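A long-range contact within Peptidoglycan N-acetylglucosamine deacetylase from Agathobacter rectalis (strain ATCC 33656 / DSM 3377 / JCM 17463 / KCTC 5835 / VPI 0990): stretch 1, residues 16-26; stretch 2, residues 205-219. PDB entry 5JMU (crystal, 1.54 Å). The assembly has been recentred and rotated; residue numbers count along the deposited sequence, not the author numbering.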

ATOM      1  N   ASN A  16      15.129   3.912 -12.333  1.00 13.51           N
ATOM      2  CA  ASN A  16      14.136   3.449 -13.296  1.00 13.65           C
ATOM      3  C   ASN A  16      13.999   1.912 -13.261  1.00 14.84           C
ATOM      4  O   ASN A  16      14.986   1.231 -13.424  1.00 14.22           O
ATOM      5  N   PRO A  17      12.773   1.386 -13.033  1.00 13.99           N
ATOM      6  CA  PRO A  17      12.550  -0.053 -12.837  1.00 14.81           C
ATOM      7  C   PRO A  17      12.350  -0.796 -14.136  1.00 17.10           C
ATOM      8  O   PRO A  17      12.238  -2.026 -14.084  1.00 14.80           O
ATOM      9  N   GLY A  18      12.361  -0.100 -15.281  1.00 14.25           N
ATOM     10  CA  GLY A  18      12.140  -0.763 -16.553  1.00 11.72           C
ATOM     11  C   GLY A  18      10.764  -0.456 -17.096  1.00 14.85           C
ATOM     12  O   GLY A  18      10.110   0.508 -16.715  1.00 16.13           O
ATOM     13  N   ASN A  19      10.296  -1.317 -17.977  1.00 12.84           N
ATOM     14  CA  ASN A  19       9.029  -1.054 -18.641  1.00 16.10           C
ATOM     15  C   ASN A  19       8.004  -2.147 -18.338  1.00 15.16           C
ATOM     16  O   ASN A  19       8.383  -3.294 -18.054  1.00 17.85           O
ATOM     17  N   LYS A  20       6.727  -1.776 -18.427  1.00 14.52           N
ATOM     18  CA  LYS A  20       5.593  -2.678 -18.144  1.00 14.16           C
ATOM     19  C   LYS A  20       5.769  -3.285 -16.752  1.00 14.21           C
ATOM     20  O   LYS A  20       5.870  -4.511 -16.580  1.00 15.89           O
ATOM     21  N   ILE A  21       5.742  -2.394 -15.756  1.00 10.95           N
ATOM     22  CA  ILE A  21       5.974  -2.762 -14.357  1.00 10.48           C
ATOM     23  C   ILE A  21       4.650  -2.697 -13.620  1.00 11.45           C
ATOM     24  O   ILE A  21       3.885  -1.751 -13.813  1.00 11.14           O
ATOM     25  N   ILE A  22       4.391  -3.682 -12.760  1.00 12.11           N
ATOM     26  CA  ILE A  22       3.227  -3.628 -11.849  1.00 10.59           C
ATOM     27  C   ILE A  22       3.692  -3.819 -10.416  1.00  9.93           C
ATOM     28  O   ILE A  22       4.316  -4.853 -10.073  1.00 10.58           O
ATOM     29  N   TYR A  23       3.336  -2.856  -9.568  1.00 10.89           N
ATOM     30  CA  TYR A  23       3.540  -3.006  -8.133  1.00 10.64           C
ATOM     31  C   TYR A  23       2.172  -3.342  -7.571  1.00  9.70           C
ATOM     32  O   TYR A  23       1.322  -2.441  -7.452  1.00  9.60           O
ATOM     33  N   LEU A  24       1.934  -4.613  -7.217  1.00  8.64           N
ATOM     34  CA  LEU A  24       0.695  -4.948  -6.506  1.00 10.33           C
ATOM     35  C   LEU A  24       0.857  -4.492  -5.059  1.00 10.65           C
ATOM     36  O   LEU A  24       1.890  -4.778  -4.405  1.00 11.32           O
ATOM     37  N   THR A  25      -0.121  -3.748  -4.553  1.00 10.14           N
ATOM     38  CA  THR A  25      -0.059  -3.301  -3.158  1.00 10.79           C
ATOM     39  C   THR A  25      -1.360  -3.592  -2.460  1.00 10.60           C
ATOM     40  O   THR A  25      -2.438  -3.575  -3.063  1.00 10.35           O
ATOM     41  N   PHE A  26      -1.274  -3.829  -1.156  1.00 10.40           N
ATOM     42  CA  PHE A  26      -2.429  -4.267  -0.360  1.00 12.08           C
ATOM     43  C   PHE A  26      -2.523  -3.454   0.929  1.00 10.44           C
ATOM     44  O   PHE A  26      -1.574  -3.487   1.756  1.00 11.48           O
ATOM     45  N   ALA A 205       1.538 -13.129 -18.697  1.00 16.77           N
ATOM     46  CA  ALA A 205       1.338 -13.539 -20.092  1.00 18.05           C
ATOM     47  C   ALA A 205       1.436 -12.364 -21.077  1.00 21.92           C
ATOM     48  O   ALA A 205       1.578 -12.574 -22.292  1.00 22.67           O
ATOM     49  N   ASN A 206       1.330 -11.136 -20.566  1.00 16.76           N
ATOM     50  CA  ASN A 206       1.371  -9.959 -21.439  1.00 17.34           C
ATOM     51  C   ASN A 206       2.641  -9.098 -21.286  1.00 15.95           C
ATOM     52  O   ASN A 206       2.635  -7.937 -21.657  1.00 20.22           O
ATOM     53  N   GLY A 207       3.705  -9.665 -20.740  1.00 16.18           N
ATOM     54  CA  GLY A 207       4.999  -8.975 -20.758  1.00 17.44           C
ATOM     55  C   GLY A 207       5.234  -8.065 -19.569  1.00 17.17           C
ATOM     56  O   GLY A 207       6.230  -7.331 -19.527  1.00 16.84           O
ATOM     57  N   TYR A 208       4.322  -8.106 -18.608  1.00 12.88           N
ATOM     58  CA  TYR A 208       4.490  -7.290 -17.400  1.00 12.59           C
ATOM     59  C   TYR A 208       5.359  -7.995 -16.356  1.00 13.76           C
ATOM     60  O   TYR A 208       5.350  -9.247 -16.258  1.00 16.53           O
ATOM     61  N   THR A 209       6.068  -7.181 -15.568  1.00 10.79           N
ATOM     62  CA  THR A 209       6.908  -7.668 -14.454  1.00 10.89           C
ATOM     63  C   THR A 209       6.323  -7.139 -13.155  1.00 12.34           C
ATOM     64  O   THR A 209       6.128  -5.926 -13.026  1.00 12.61           O
ATOM     65  N   PHE A 210       6.044  -8.040 -12.209  1.00 11.18           N
ATOM     66  CA  PHE A 210       5.570  -7.684 -10.870  1.00 10.96           C
ATOM     67  C   PHE A 210       6.721  -7.474  -9.941  1.00 11.51           C
ATOM     68  O   PHE A 210       7.599  -8.344  -9.812  1.00 12.28           O
ATOM     69  N   LEU A 211       6.739  -6.304  -9.287  1.00  9.44           N
ATOM     70  CA  LEU A 211       7.814  -5.970  -8.374  1.00 11.64           C
ATOM     71  C   LEU A 211       7.259  -5.503  -7.033  1.00 11.87           C
ATOM     72  O   LEU A 211       6.138  -4.982  -6.970  1.00 11.36           O
ATOM     73  N   PRO A 212       8.038  -5.616  -5.959  1.00 10.94           N
ATOM     74  CA  PRO A 212       7.745  -4.946  -4.675  1.00 12.00           C
ATOM     75  C   PRO A 212       8.306  -3.516  -4.674  1.00 11.39           C
ATOM     76  O   PRO A 212       9.269  -3.219  -5.399  1.00 11.03           O
ATOM     77  N   LEU A 213       7.694  -2.629  -3.885  1.00 12.64           N
ATOM     78  CA  LEU A 213       8.222  -1.269  -3.774  1.00 10.85           C
ATOM     79  C   LEU A 213       9.440  -1.313  -2.901  1.00 10.10           C
ATOM     80  O   LEU A 213       9.456  -1.991  -1.855  1.00 13.80           O
ATOM     81  N   THR A 214      10.476  -0.552  -3.272  1.00 10.21           N
ATOM     82  CA  THR A 214      11.645  -0.389  -2.423  1.00 10.07           C
ATOM     83  C   THR A 214      11.977   1.092  -2.328  1.00 14.08           C
ATOM     84  O   THR A 214      11.338   1.918  -2.946  1.00 12.91           O
ATOM     85  N   THR A 215      12.987   1.411  -1.543  1.00 14.07           N
ATOM     86  CA  THR A 215      13.316   2.823  -1.356  1.00 16.57           C
ATOM     87  C   THR A 215      13.893   3.470  -2.619  1.00 17.78           C
ATOM     88  O   THR A 215      13.939   4.686  -2.700  1.00 20.47           O
ATOM     89  N   SER A 216      14.318   2.666  -3.585  1.00 17.79           N
ATOM     90  CA  SER A 216      14.795   3.246  -4.835  1.00 19.94           C
ATOM     91  C   SER A 216      13.718   3.241  -5.924  1.00 17.73           C
ATOM     92  O   SER A 216      13.984   3.711  -7.034  1.00 19.84           O
ATOM     93  N   SER A 217      12.516   2.710  -5.630  1.00 14.59           N
ATOM     94  CA  SER A 217      11.423   2.739  -6.609  1.00 13.72           C
ATOM     95  C   SER A 217      10.901   4.154  -6.821  1.00 14.69           C
ATOM     96  O   SER A 217      10.826   4.953  -5.881  1.00 16.12           O
ATOM     97  N   PRO A 218      10.454   4.440  -8.051  1.00 13.92           N
ATOM     98  CA  PRO A 218       9.660   5.674  -8.210  1.00 13.24           C
ATOM     99  C   PRO A 218       8.381   5.569  -7.374  1.00 18.05           C
ATOM    100  O   PRO A 218       7.780   4.494  -7.341  1.00 21.78           O
HETATM  101  N   MSE A 219       8.008   6.633  -6.656  1.00 13.95           N
HETATM  102  CA  MSE A 219       6.744   6.642  -5.923  1.00 15.43           C
HETATM  103  C   MSE A 219       5.636   7.228  -6.792  1.00 17.28           C
HETATM  104  O   MSE A 219       5.879   8.067  -7.661  1.00 20.95           O
TER

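Two parallel strand segments, far apart in sequence, are joined by three backbone hydrogen bonds of 2.9 Å each: Thr-209 N to Lys-20 O, Ile-22 N to Thr-209 O, and Leu-211 N to Ile-22 O. Lys-20 adds a fourth from its side chain. Its CB points toward the other stretch, and an m, t, p, t conformation brings Lys-20 NZ to 2.9 Å from Asn-206 O while laying Lys-20 CE over the face of the Tyr-208 ring, 3.9 Å from the centroid.

Waters extend the polar seam. Water 1 links Asn-19 O, Gly-207 O and Thr-209 OG1; beyond the last direct bond, water 3 joins Leu-24 N to Leu-211 O, and water 4 bridges Leu-24 O and Leu-211 O. Water 2 lies 2.7 Å from both Tyr-23 OH and Ser-217 OG.

Ile-22 (m, t) and Phe-210 (m) share one face of the sheet. Ile-22 CG2 packs 3.7 Å from Phe-210 CE2, and Ile-22 CD1, 3.6 Å from Tyr-208 CB, also lies 3.7 Å from Phe-210 CZ, while Leu-24 CG meets the edge of the Phe-210 ring. On the face of Ile-21 and Thr-209, Ile-21 CG2 lies 3.8 Å from Leu-211 CD1. The Tyr-23 ring (m) lies against the segment from Leu-211 to Pro-218: Leu-213 CD2 lies over one face of the Tyr-23 ring, 3.7 Å from its centroid, in a CH-pi contact, and Tyr-23 OH approaches Pro-218 CD at 3.7 Å. Pro-17 CD packs 3.9 Å from Pro-218 CD.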

ATOM      1  CB  ASN A  16      14.545   3.912 -14.693  1.00 16.07           C
ATOM      2  CG  ASN A  16      13.453   3.663 -15.711  1.00 28.26           C
ATOM      3  OD1 ASN A  16      13.219   2.537 -16.104  1.00 25.35           O
ATOM      4  ND2 ASN A  16      12.782   4.715 -16.130  1.00 35.77           N
ATOM      5  CB  PRO A  17      11.257  -0.103 -12.010  1.00 13.17           C
ATOM      6  CG  PRO A  17      10.491   1.082 -12.516  1.00 15.12           C
ATOM      7  CD  PRO A  17      11.563   2.174 -12.727  1.00 14.12           C
ATOM      8  CB  ASN A  19       9.267  -0.932 -20.139  1.00 16.50           C
ATOM      9  CG  ASN A  19      10.185   0.220 -20.460  1.00 20.13           C
ATOM     10  OD1 ASN A  19      10.012   1.327 -19.935  1.00 18.85           O
ATOM     11  ND2 ASN A  19      11.240  -0.058 -21.225  1.00 24.93           N
ATOM     12  CB  LYS A  20       5.448  -3.732 -19.243  1.00 15.47           C
ATOM     13  CG  LYS A  20       4.936  -3.114 -20.536  1.00 19.53           C
ATOM     14  CD  LYS A  20       4.952  -4.069 -21.711  1.00 25.57           C
ATOM     15  CE  LYS A  20       3.792  -4.961 -21.670  1.00 31.13           C
ATOM     16  NZ  LYS A  20       3.657  -5.630 -22.990  1.00 34.28           N
ATOM     17  CB  ILE A  21       6.968  -1.811 -13.678  1.00 10.67           C
ATOM     18  CG1 ILE A  21       8.317  -1.789 -14.435  1.00 12.62           C
ATOM     19  CG2 ILE A  21       7.104  -2.138 -12.182  1.00 12.28           C
ATOM     20  CD1 ILE A  21       8.982  -3.170 -14.564  1.00 13.11           C
ATOM     21  CB  ILE A  22       2.177  -4.702 -12.195  1.00 10.90           C
ATOM     22  CG1 ILE A  22       1.711  -4.542 -13.657  1.00 12.29           C
ATOM     23  CG2 ILE A  22       0.969  -4.575 -11.228  1.00 10.87           C
ATOM     24  CD1 ILE A  22       0.892  -5.712 -14.163  1.00 13.22           C
ATOM     25  CB  TYR A  23       4.079  -1.721  -7.500  1.00  9.02           C
ATOM     26  CG  TYR A  23       5.443  -1.252  -8.010  1.00 10.30           C
ATOM     27  CD1 TYR A  23       6.630  -1.756  -7.490  1.00 10.88           C
ATOM     28  CD2 TYR A  23       5.522  -0.220  -8.959  1.00  9.83           C
ATOM     29  CE1 TYR A  23       7.862  -1.279  -7.946  1.00 10.32           C
ATOM     30  CE2 TYR A  23       6.758   0.262  -9.423  1.00 11.92           C
ATOM     31  CZ  TYR A  23       7.924  -0.267  -8.911  1.00 10.58           C
ATOM     32  OH  TYR A  23       9.134   0.215  -9.369  1.00 12.55           O
ATOM     33  CB  LEU A  24       0.422  -6.469  -6.532  1.00 11.45           C
ATOM     34  CG  LEU A  24       0.073  -7.053  -7.881  1.00  9.68           C
ATOM     35  CD1 LEU A  24      -0.037  -8.588  -7.756  1.00 12.26           C
ATOM     36  CD2 LEU A  24      -1.235  -6.460  -8.348  1.00 12.72           C
ATOM     37  CB  THR A  25       0.268  -1.793  -3.022  1.00 10.50           C
ATOM     38  OG1 THR A  25      -0.877  -0.969  -3.368  1.00 11.19           O
ATOM     39  CG2 THR A  25       1.444  -1.435  -3.937  1.00 12.10           C
ATOM     40  CB  PHE A  26      -2.294  -5.771  -0.035  1.00 11.01           C
ATOM     41  CG  PHE A  26      -2.257  -6.630  -1.287  1.00  9.40           C
ATOM     42  CD1 PHE A  26      -3.458  -7.008  -1.911  1.00 11.55           C
ATOM     43  CD2 PHE A  26      -1.039  -7.005  -1.851  1.00 11.20           C
ATOM     44  CE1 PHE A  26      -3.460  -7.751  -3.113  1.00 12.62           C
ATOM     45  CE2 PHE A  26      -1.004  -7.756  -3.047  1.00 13.73           C
ATOM     46  CZ  PHE A  26      -2.226  -8.121  -3.680  1.00 12.02           C
ATOM     47  CB  ALA A 205      -0.051 -14.248 -20.254  1.00 16.29           C
ATOM     48  CB  ASN A 206       0.140  -9.103 -21.213  1.00 16.37           C
ATOM     49  CG  ASN A 206      -1.075  -9.707 -21.898  1.00 22.91           C
ATOM     50  OD1 ASN A 206      -1.275  -9.490 -23.094  1.00 26.86           O
ATOM     51  ND2 ASN A 206      -1.835 -10.547 -21.165  1.00 17.91           N
ATOM     52  CB  TYR A 208       3.128  -6.945 -16.760  1.00 13.40           C
ATOM     53  CG  TYR A 208       2.331  -5.991 -17.594  1.00 12.71           C
ATOM     54  CD1 TYR A 208       1.572  -6.447 -18.678  1.00 14.92           C
ATOM     55  CD2 TYR A 208       2.405  -4.635 -17.358  1.00 11.88           C
ATOM     56  CE1 TYR A 208       0.861  -5.575 -19.467  1.00 16.06           C
ATOM     57  CE2 TYR A 208       1.687  -3.725 -18.160  1.00 15.91           C
ATOM     58  CZ  TYR A 208       0.923  -4.225 -19.209  1.00 15.52           C
ATOM     59  OH  TYR A 208       0.197  -3.391 -20.011  1.00 18.29           O
ATOM     60  CB  THR A 209       8.362  -7.187 -14.584  1.00 10.61           C
ATOM     61  OG1 THR A 209       8.888  -7.747 -15.799  1.00 13.98           O
ATOM     62  CG2 THR A 209       9.172  -7.713 -13.392  1.00 13.35           C
ATOM     63  CB  PHE A 210       4.661  -8.779 -10.329  1.00 11.15           C
ATOM     64  CG  PHE A 210       3.351  -8.870 -11.065  1.00 10.05           C
ATOM     65  CD1 PHE A 210       3.254  -9.666 -12.216  1.00 12.53           C
ATOM     66  CD2 PHE A 210       2.236  -8.194 -10.617  1.00 12.46           C
ATOM     67  CE1 PHE A 210       2.050  -9.743 -12.947  1.00 13.67           C
ATOM     68  CE2 PHE A 210       1.043  -8.280 -11.287  1.00 11.32           C
ATOM     69  CZ  PHE A 210       0.938  -9.056 -12.484  1.00 12.38           C
ATOM     70  CB  LEU A 211       8.658  -4.865  -8.979  1.00 10.84           C
ATOM     71  CG  LEU A 211       9.453  -5.140 -10.244  1.00 12.26           C
ATOM     72  CD1 LEU A 211      10.135  -3.848 -10.728  1.00 14.63           C
ATOM     73  CD2 LEU A 211      10.457  -6.224  -9.932  1.00 14.76           C
ATOM     74  CB  PRO A 212       8.482  -5.793  -3.643  1.00 13.32           C
ATOM     75  CG  PRO A 212       9.788  -6.227  -4.433  1.00 11.57           C
ATOM     76  CD  PRO A 212       9.326  -6.355  -5.928  1.00 11.66           C
ATOM     77  CB  LEU A 213       7.165  -0.313  -3.174  1.00 10.46           C
ATOM     78  CG  LEU A 213       6.025   0.060  -4.143  1.00 12.08           C
ATOM     79  CD1 LEU A 213       4.860   0.657  -3.341  1.00 14.08           C
ATOM     80  CD2 LEU A 213       6.506   1.002  -5.235  1.00 10.60           C
ATOM     81  CB  THR A 214      12.861  -1.146  -2.954  1.00 18.04           C
ATOM     82  OG1 THR A 214      13.307  -0.522  -4.169  1.00 20.96           O
ATOM     83  CG2 THR A 214      12.484  -2.583  -3.244  1.00 16.56           C
ATOM     84  CB  THR A 215      14.314   3.019  -0.193  1.00 15.86           C
ATOM     85  OG1 THR A 215      15.470   2.237  -0.443  1.00 18.86           O
ATOM     86  CG2 THR A 215      13.638   2.584   1.136  1.00 20.89           C
ATOM     87  CB  SER A 216      16.065   2.519  -5.297  1.00 26.96           C
ATOM     88  OG  SER A 216      15.834   1.146  -5.308  1.00 29.30           O
ATOM     89  CB  SER A 217      10.233   1.868  -6.169  1.00 12.69           C
ATOM     90  OG  SER A 217      10.659   0.541  -5.933  1.00 14.75           O
ATOM     91  CB  PRO A 218       9.369   5.721  -9.728  1.00 13.35           C
ATOM     92  CG  PRO A 218       9.369   4.235 -10.154  1.00 19.16           C
ATOM     93  CD  PRO A 218      10.506   3.614  -9.273  1.00 15.99           C
HETATM   94  CB  MSE A 219       6.858   7.487  -4.626  1.00 17.72           C
HETATM   95  CG  MSE A 219       7.919   7.010  -3.627  1.00 17.78           C
HETATM   96 SE   MSE A 219       7.356   5.414  -2.685  0.70 16.29          SE
HETATM   97  CE  MSE A 219       8.558   4.079  -3.480  1.00 16.62           C
TER
HETATM   98  O   HOH W   1       8.185  -6.134 -17.969  1.00 15.03           O
HETATM   99  O   HOH W   2      11.392  -0.657  -8.228  1.00 13.80           O
HETATM  100  O   HOH W   3       3.878  -6.806  -7.354  1.00 10.46           O
HETATM  101  O   HOH W   4       4.459  -3.981  -4.934  1.00 11.53           O